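Local coordinates for uncharacterized protein (Legionella pneumophila subsp. pneumophila str. Philadelphia 1, PDB 2PMA) that is of unknown function but carries a retropepsin-like domain and is probably an aspartic endopeptidase, though its family has also been named a putative ATP-dependent zinc protease, at residues A[96-108]-A[121-133]. Residues are numbered along the deposited sequence; the frame is centred on the assembly and turned at random. Where two conformers were deposited one is given.
Sequences LNIKLGDKVRTIK and LLLGRDAIIDFNG. With FMT (formic acid), chain H; ACT (acetate ion), chain E.
The ring of F131 lies between L100 and R105. L100 CB sits over one face, 4.0 Å from the F131 ring centroid. R105 CG sits over the opposite face, 3.8 Å from the F131 ring centroid. Both are CH-pi contacts, offset toward the rim. The backbone oxygen I98 O meets the ring edge in plane, 3.4 Å from F131 CZ. K103 CB packs against F131 CD1.

Two hydrogen bonds hold the end of the helix. K103 NZ donates to F131 O at 2.6 Å, 22° out of the carbonyl plane. The K103 chain is extended beyond CG and runs past the phenyl ring to this oxygen. R105 NE donates to D130 O at 2.9 Å, from above the carbonyl plane. Chi1 (-62°) sets R105 CG over the ring; the bend at chi2 then turns CD and NE toward D130 O. R105 NH1 also binds V104 O, so two carbonyls fix the guanidinium.

I107 packs against A127, though the exact place of its CD1 is doubtful. A water joins D130 OD2 to K108 N. Deeper in, I98 CD1 touches L121 and L123.

N132, with positive phi, completes a Schellman motif after helix 125-130. N2 and Y5 also bind K103 NZ. Strand 121-123 running through G124 and R125 into a short helix resembles the strand-GR(N/D)-helix element near the retropepsin C-terminus. Here F131 seats that helix on the 90-100/103-112 hairpin, nearly antiparallel to strand 103-108 (167°, 8.6 Å between axes). Strand 121-123 pairs with strands 18-24 and 31-43; the helix leads into strand 133-136.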
loop_
_atom_site.group_PDB
_atom_site.type_symbol
_atom_site.label_atom_id
_atom_site.label_comp_id
_atom_site.label_asym_id
_atom_site.label_seq_id
_atom_site.Cartn_x
_atom_site.Cartn_y
_atom_site.Cartn_z
ATOM N N LEU A 96 4.262 -5.771 0.876
ATOM C CA LEU A 96 2.926 -6.033 0.314
ATOM C C LEU A 96 3.046 -6.164 -1.202
ATOM O O LEU A 96 3.639 -5.295 -1.831
ATOM C CB LEU A 96 2.006 -4.844 0.639
ATOM C CG LEU A 96 0.602 -4.642 0.032
ATOM C CD1 LEU A 96 -0.474 -5.500 0.690
ATOM C CD2 LEU A 96 0.203 -3.183 0.154
ATOM N N ASN A 97 2.470 -7.242 -1.766
ATOM C CA ASN A 97 2.485 -7.495 -3.221
ATOM C C ASN A 97 1.364 -6.698 -3.860
ATOM O O ASN A 97 0.185 -6.886 -3.532
ATOM C CB ASN A 97 2.304 -9.008 -3.514
ATOM C CG ASN A 97 3.255 -9.870 -2.714
ATOM O OD1 ASN A 97 4.420 -9.530 -2.606
ATOM N ND2 ASN A 97 2.765 -11.003 -2.148
ATOM N N ILE A 98 1.734 -5.762 -4.736
ATOM C CA ILE A 98 0.762 -4.801 -5.306
ATOM C C ILE A 98 0.899 -4.747 -6.826
ATOM O O ILE A 98 2.015 -4.640 -7.360
ATOM C CB ILE A 98 1.003 -3.381 -4.778
ATOM C CG1 ILE A 98 0.793 -3.347 -3.260
ATOM C CG2 ILE A 98 0.047 -2.359 -5.444
ATOM C CD1 ILE A 98 1.158 -2.044 -2.619
ATOM N N LYS A 99 -0.251 -4.804 -7.506
ATOM C CA LYS A 99 -0.287 -4.718 -8.959
ATOM C C LYS A 99 -0.856 -3.349 -9.364
ATOM O O LYS A 99 -1.868 -2.901 -8.828
ATOM C CB LYS A 99 -1.123 -5.873 -9.520
ATOM C CG LYS A 99 -1.321 -5.857 -11.039
ATOM C CD LYS A 99 -2.114 -7.068 -11.453
ATOM C CE LYS A 99 -1.915 -7.387 -12.929
ATOM N NZ LYS A 99 -2.638 -6.401 -13.770
ATOM N N LEU A 100 -0.166 -2.669 -10.264
ATOM C CA LEU A 100 -0.603 -1.372 -10.798
ATOM C C LEU A 100 -0.481 -1.513 -12.313
ATOM O O LEU A 100 0.634 -1.670 -12.827
ATOM C CB LEU A 100 0.297 -0.243 -10.281
ATOM C CG LEU A 100 0.078 1.171 -10.856
ATOM C CD1 LEU A 100 -1.292 1.668 -10.466
ATOM C CD2 LEU A 100 1.171 2.118 -10.292
ATOM N N GLY A 101 -1.617 -1.496 -13.014
ATOM C CA GLY A 101 -1.616 -1.801 -14.455
ATOM C C GLY A 101 -1.106 -3.216 -14.633
ATOM O O GLY A 101 -1.563 -4.134 -13.940
ATOM N N ASP A 102 -0.137 -3.402 -15.531
ATOM C CA ASP A 102 0.406 -4.733 -15.770
ATOM C C ASP A 102 1.660 -5.047 -14.938
ATOM O O ASP A 102 2.353 -6.029 -15.208
ATOM C CB ASP A 102 0.733 -4.920 -17.262
ATOM C CG ASP A 102 -0.509 -4.882 -18.136
ATOM O OD1 ASP A 102 -1.488 -5.593 -17.801
ATOM O OD2 ASP A 102 -0.506 -4.131 -19.134
ATOM N N LYS A 103 1.979 -4.209 -13.966
ATOM C CA LYS A 103 3.242 -4.348 -13.240
ATOM C C LYS A 103 2.921 -4.825 -11.831
ATOM O O LYS A 103 1.993 -4.307 -11.213
ATOM C CB LYS A 103 3.938 -2.962 -13.132
ATOM C CG LYS A 103 4.463 -2.396 -14.446
ATOM C CD LYS A 103 5.097 -1.007 -14.187
ATOM C CE LYS A 103 5.569 -0.348 -15.470
ATOM N NZ LYS A 103 5.956 1.078 -15.173
ATOM N N VAL A 104 3.688 -5.792 -11.332
ATOM C CA VAL A 104 3.569 -6.228 -9.951
ATOM C C VAL A 104 4.895 -5.942 -9.219
ATOM O O VAL A 104 5.975 -6.208 -9.764
ATOM C CB VAL A 104 3.254 -7.736 -9.880
ATOM C CG1 VAL A 104 3.157 -8.217 -8.399
ATOM C CG2 VAL A 104 1.940 -8.054 -10.638
ATOM N N ARG A 105 4.817 -5.397 -8.002
ATOM C CA ARG A 105 6.025 -5.113 -7.203
ATOM C C ARG A 105 5.752 -5.465 -5.738
ATOM O O ARG A 105 4.623 -5.546 -5.318
ATOM C CB ARG A 105 6.422 -3.630 -7.269
ATOM C CG ARG A 105 6.786 -3.091 -8.669
ATOM C CD ARG A 105 8.160 -3.626 -9.183
ATOM N NE ARG A 105 8.461 -2.995 -10.476
ATOM C CZ ARG A 105 8.062 -3.445 -11.663
ATOM N NH1 ARG A 105 7.343 -4.557 -11.758
ATOM N NH2 ARG A 105 8.392 -2.773 -12.768
ATOM N N THR A 106 6.817 -5.692 -4.991
ATOM C CA THR A 106 6.689 -5.898 -3.573
ATOM C C THR A 106 7.216 -4.604 -2.966
ATOM O O THR A 106 8.314 -4.138 -3.276
ATOM C CB THR A 106 7.374 -7.199 -3.141
ATOM O OG1 THR A 106 6.787 -8.276 -3.909
ATOM C CG2 THR A 106 7.173 -7.478 -1.645
ATOM N N ILE A 107 6.357 -3.991 -2.168
ATOM C CA ILE A 107 6.524 -2.621 -1.759
ATOM C C ILE A 107 6.374 -2.517 -0.232
ATOM O O ILE A 107 5.521 -3.195 0.364
ATOM C CB ILE A 107 5.483 -1.746 -2.526
ATOM C CG1 ILE A 107 6.065 -1.371 -3.921
ATOM C CG2 ILE A 107 5.050 -0.537 -1.706
ATOM C CD1 ILE A 107 5.163 -0.571 -4.770
ATOM N N LYS A 108 7.217 -1.679 0.386
ATOM C CA LYS A 108 7.117 -1.383 1.823
ATOM C C LYS A 108 5.936 -0.443 2.083
ATOM O O LYS A 108 5.785 0.643 1.435
ATOM C CB LYS A 108 8.400 -0.697 2.319
ATOM C CG LYS A 108 9.603 -1.640 2.329
ATOM C CD LYS A 108 10.854 -0.912 2.892
ATOM C CE LYS A 108 12.049 -1.880 2.932
ATOM N NZ LYS A 108 13.297 -1.270 3.561
ATOM N N LEU A 121 -5.321 3.384 0.314
ATOM C CA LEU A 121 -3.918 3.055 0.026
ATOM C C LEU A 121 -3.266 4.331 -0.511
ATOM O O LEU A 121 -3.839 5.001 -1.374
ATOM C CB LEU A 121 -3.836 1.947 -1.045
ATOM C CG LEU A 121 -2.433 1.517 -1.521
ATOM C CD1 LEU A 121 -1.523 1.076 -0.366
ATOM C CD2 LEU A 121 -2.522 0.401 -2.611
ATOM N N LEU A 122 -2.100 4.679 0.014
ATOM C CA LEU A 122 -1.362 5.830 -0.510
ATOM C C LEU A 122 -0.016 5.275 -0.973
ATOM O O LEU A 122 0.663 4.576 -0.208
ATOM C CB LEU A 122 -1.200 6.849 0.600
ATOM C CG LEU A 122 -0.564 8.205 0.318
ATOM C CD1 LEU A 122 -1.006 9.169 1.418
ATOM C CD2 LEU A 122 0.974 8.093 0.256
ATOM N N LEU A 123 0.374 5.574 -2.211
ATOM C CA LEU A 123 1.663 5.155 -2.738
ATOM C C LEU A 123 2.530 6.398 -2.805
ATOM O O LEU A 123 2.173 7.355 -3.469
ATOM C CB LEU A 123 1.460 4.553 -4.142
ATOM C CG LEU A 123 0.551 3.319 -4.178
ATOM C CD1 LEU A 123 0.435 2.885 -5.653
ATOM C CD2 LEU A 123 1.150 2.167 -3.278
ATOM N N GLY A 124 3.654 6.388 -2.094
ATOM C CA GLY A 124 4.523 7.553 -2.028
ATOM C C GLY A 124 5.641 7.413 -3.043
ATOM O O GLY A 124 5.558 6.580 -3.959
ATOM N N ARG A 125 6.694 8.202 -2.868
ATOM C CA ARG A 125 7.773 8.272 -3.852
ATOM C C ARG A 125 8.483 6.944 -4.022
ATOM O O ARG A 125 8.753 6.549 -5.143
ATOM C CB ARG A 125 8.792 9.363 -3.500
ATOM C CG ARG A 125 8.184 10.759 -3.512
ATOM C CD ARG A 125 9.303 11.813 -3.500
ATOM N NE ARG A 125 10.069 11.825 -2.231
ATOM C CZ ARG A 125 9.682 12.411 -1.100
ATOM N NH1 ARG A 125 8.512 13.032 -1.008
ATOM N NH2 ARG A 125 10.482 12.389 -0.036
ATOM N N ASP A 126 8.757 6.235 -2.919
ATOM C CA ASP A 126 9.449 4.959 -3.040
ATOM C C ASP A 126 8.664 3.998 -3.941
ATOM O O ASP A 126 9.268 3.327 -4.770
ATOM C CB ASP A 126 9.704 4.317 -1.663
ATOM C CG ASP A 126 10.790 5.044 -0.862
ATOM O OD1 ASP A 126 11.512 5.890 -1.435
ATOM O OD2 ASP A 126 10.930 4.756 0.342
ATOM N N ALA A 127 7.347 3.895 -3.730
ATOM C CA ALA A 127 6.492 2.997 -4.513
ATOM C C ALA A 127 6.423 3.461 -5.968
ATOM O O ALA A 127 6.509 2.659 -6.875
ATOM C CB ALA A 127 5.065 2.924 -3.921
ATOM N N ILE A 128 6.233 4.755 -6.179
ATOM C CA ILE A 128 6.109 5.277 -7.562
ATOM C C ILE A 128 7.408 4.965 -8.318
ATOM O O ILE A 128 7.389 4.559 -9.500
ATOM C CB ILE A 128 5.810 6.782 -7.553
ATOM C CG1 ILE A 128 4.430 7.026 -6.907
ATOM C CG2 ILE A 128 5.763 7.331 -9.007
ATOM C CD1 ILE A 128 4.195 8.464 -6.408
ATOM N N ILE A 129 8.546 5.141 -7.638
ATOM C CA ILE A 129 9.842 4.814 -8.249
ATOM C C ILE A 129 9.953 3.307 -8.531
ATOM O O ILE A 129 10.430 2.925 -9.611
ATOM C CB ILE A 129 11.014 5.348 -7.396
ATOM C CG1 ILE A 129 10.993 6.885 -7.413
ATOM C CG2 ILE A 129 12.382 4.861 -7.939
ATOM C CD1 ILE A 129 11.789 7.543 -6.256
ATOM N N ASP A 130 9.503 2.469 -7.584
ATOM C CA ASP A 130 9.492 1.004 -7.806
ATOM C C ASP A 130 8.740 0.641 -9.093
ATOM O O ASP A 130 9.165 -0.259 -9.850
ATOM C CB ASP A 130 8.818 0.253 -6.650
ATOM C CG ASP A 130 9.608 0.304 -5.360
ATOM O OD1 ASP A 130 10.838 0.521 -5.415
ATOM O OD2 ASP A 130 8.972 0.094 -4.287
ATOM N N PHE A 131 7.645 1.360 -9.356
ATOM C CA PHE A 131 6.873 1.179 -10.602
ATOM C C PHE A 131 7.395 1.997 -11.795
ATOM O O PHE A 131 6.784 1.987 -12.864
ATOM C CB PHE A 131 5.393 1.520 -10.355
ATOM C CG PHE A 131 4.660 0.459 -9.577
ATOM C CD1 PHE A 131 4.311 -0.750 -10.194
ATOM C CD2 PHE A 131 4.337 0.656 -8.235
ATOM C CE1 PHE A 131 3.635 -1.759 -9.450
ATOM C CE2 PHE A 131 3.656 -0.335 -7.494
ATOM C CZ PHE A 131 3.302 -1.531 -8.094
ATOM N N ASN A 132 8.522 2.681 -11.614
ATOM C CA ASN A 132 9.153 3.510 -12.661
ATOM C C ASN A 132 8.197 4.526 -13.287
ATOM O O ASN A 132 8.188 4.740 -14.511
ATOM C CB ASN A 132 9.804 2.607 -13.718
ATOM C CG ASN A 132 10.919 3.309 -14.494
ATOM O OD1 ASN A 132 11.449 4.341 -14.067
ATOM N ND2 ASN A 132 11.283 2.738 -15.651
ATOM N N GLY A 133 7.385 5.150 -12.432
ATOM C CA GLY A 133 6.358 6.059 -12.894
ATOM C C GLY A 133 6.625 7.531 -12.652
ATOM O O GLY A 133 7.478 7.900 -11.827
HETATM C C FMT H . 12.862 10.050 -1.491
HETATM O O1 FMT H . 13.358 10.913 -0.751
HETATM O O2 FMT H . 12.324 10.261 -2.586
HETATM C C ACT E . 9.162 12.972 2.811
HETATM O O ACT E . 10.299 12.481 3.022
HETATM O OXT ACT E . 9.117 13.918 1.972
HETATM C CH3 ACT E . 7.949 12.445 3.527
HETATM O O HOH W 1 8.936 0.402 -1.259
#